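Side-chain contact in phosphatidylglycerophosphatase and protein-tyrosine phosphatase 1 (PDB 3RGO), which dephosphorylates phosphatidylglycerophosphate to phosphatidylglycerol, a step on the route to the mitochondrial lipid cardiolipin: residues S138-E141 with V142-F146. Sequence-based numbering, arbitrary orientation.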
loop_
_atom_site.group_PDB
_atom_site.type_symbol
_atom_site.label_atom_id
_atom_site.label_comp_id
_atom_site.label_asym_id
_atom_site.label_seq_id
_atom_site.Cartn_x
_atom_site.Cartn_y
_atom_site.Cartn_z
ATOM N N SER A 138 2.283 8.721 -15.322
ATOM C CA SER A 138 1.558 9.610 -14.418
ATOM C C SER A 138 1.781 9.215 -12.959
ATOM O O SER A 138 1.813 10.060 -12.068
ATOM C CB SER A 138 0.060 9.615 -14.737
ATOM O OG SER A 138 -0.560 8.409 -14.331
ATOM N N GLN A 139 1.932 7.923 -12.715
ATOM C CA GLN A 139 2.187 7.451 -11.362
ATOM C C GLN A 139 3.664 7.594 -11.000
ATOM O O GLN A 139 4.003 7.913 -9.861
ATOM C CB GLN A 139 1.715 6.006 -11.201
ATOM C CG GLN A 139 0.194 5.863 -11.308
ATOM C CD GLN A 139 -0.235 4.443 -11.582
ATOM O OE1 GLN A 139 0.348 3.769 -12.430
ATOM N NE2 GLN A 139 -1.260 3.975 -10.864
ATOM N N LEU A 140 4.535 7.362 -11.974
ATOM C CA LEU A 140 5.974 7.469 -11.745
ATOM C C LEU A 140 6.408 8.889 -11.384
ATOM O O LEU A 140 7.301 9.084 -10.556
ATOM C CB LEU A 140 6.756 6.988 -12.970
ATOM C CG LEU A 140 8.266 6.886 -12.754
ATOM C CD1 LEU A 140 8.556 5.817 -11.703
ATOM C CD2 LEU A 140 9.003 6.586 -14.055
ATOM N N GLU A 141 5.791 9.883 -12.016
ATOM C CA GLU A 141 6.165 11.271 -11.752
ATOM C C GLU A 141 5.921 11.666 -10.292
ATOM O O GLU A 141 6.710 12.398 -9.696
ATOM C CB GLU A 141 5.442 12.222 -12.706
ATOM C CG GLU A 141 5.883 12.084 -14.159
ATOM C CD GLU A 141 7.350 12.429 -14.367
ATOM O OE1 GLU A 141 7.693 13.632 -14.352
ATOM O OE2 GLU A 141 8.163 11.497 -14.552
ATOM N N VAL A 142 4.832 11.175 -9.711
ATOM C CA VAL A 142 4.558 11.467 -8.310
ATOM C C VAL A 142 5.561 10.759 -7.397
ATOM O O VAL A 142 6.012 11.331 -6.408
ATOM C CB VAL A 142 3.107 11.124 -7.924
ATOM C CG1 VAL A 142 2.902 11.260 -6.415
ATOM C CG2 VAL A 142 2.136 12.023 -8.690
ATOM N N LEU A 143 5.911 9.521 -7.741
ATOM C CA LEU A 143 6.935 8.779 -7.009
ATOM C C LEU A 143 8.286 9.496 -7.086
ATOM O O LEU A 143 9.085 9.437 -6.154
ATOM C CB LEU A 143 7.066 7.352 -7.552
ATOM C CG LEU A 143 5.928 6.381 -7.228
ATOM C CD1 LEU A 143 6.164 5.015 -7.865
ATOM C CD2 LEU A 143 5.766 6.246 -5.720
ATOM N N LYS A 144 8.532 10.174 -8.200
ATOM C CA LYS A 144 9.739 10.993 -8.340
ATOM C C LYS A 144 9.748 12.167 -7.364
ATOM O O LYS A 144 10.787 12.486 -6.770
ATOM C CB LYS A 144 9.878 11.518 -9.771
ATOM C CG LYS A 144 10.515 10.547 -10.754
ATOM C CD LYS A 144 10.920 11.276 -12.036
ATOM C CE LYS A 144 11.823 10.425 -12.924
ATOM N NZ LYS A 144 11.151 9.187 -13.400
ATOM N N GLU A 145 8.602 12.828 -7.213
ATOM C CA GLU A 145 8.501 13.954 -6.284
ATOM C C GLU A 145 8.611 13.441 -4.850
ATOM O O GLU A 145 9.226 14.077 -3.987
ATOM C CB GLU A 145 7.181 14.707 -6.472
ATOM C CG GLU A 145 7.044 15.437 -7.803
ATOM C CD GLU A 145 7.641 16.835 -7.774
ATOM O OE1 GLU A 145 8.755 17.004 -7.231
ATOM O OE2 GLU A 145 6.995 17.769 -8.301
ATOM N N PHE A 146 8.014 12.279 -4.602
ATOM C CA PHE A 146 8.069 11.664 -3.281
ATOM C C PHE A 146 9.521 11.360 -2.918
ATOM O O PHE A 146 9.948 11.578 -1.782
ATOM C CB PHE A 146 7.220 10.383 -3.244
ATOM C CG PHE A 146 7.123 9.758 -1.880
ATOM C CD1 PHE A 146 8.010 8.768 -1.491
ATOM C CD2 PHE A 146 6.145 10.163 -0.988
ATOM C CE1 PHE A 146 7.920 8.191 -0.241
ATOM C CE2 PHE A 146 6.051 9.594 0.262
ATOM C CZ PHE A 146 6.942 8.607 0.639
#
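Lys144 lays its aliphatic chain back over the preceding turn of helix 137-154, reaching alongside the side chains of Leu140 and Glu141. Its chain runs extended as far as CE and then bends (chi4 63°), which brings Lys144 NZ against the isobutyl group of Leu140, 3.4 Å from CD2. Glu141 curls at chi2 (-63°), carrying its carboxylate to the lysine. Glu141 OE2 lies 3.9 Å from Lys144 NZ, a long i to i+3 salt bridge. Beneath, Lys144 N donates to Leu140 O at 2.9 Å, while Leu143 N and Glu145 N make longer helical bonds to Gln139 O and Glu141 O.

Leu143 sets CG 3.6 Å from Gln139 O on the buried side of the helix, where it and Leu140 both pack on Ile123 of helix 119-129. Val142 instead faces Leu72 and Leu75 of helix 72-88. One turn earlier, Gln139 points its amide inward, accepting from Arg136 N and donating to Gly68 O and Ser101 OG; its side chain is about 8 Å from that of Cys96, the predicted phosphocysteine residue.

The methyl of Leu140 offers the ammonium only van der Waals contact, so Glu141 is its polar partner here, and at this length the ion pair probably adds only modest electrostatic stabilisation.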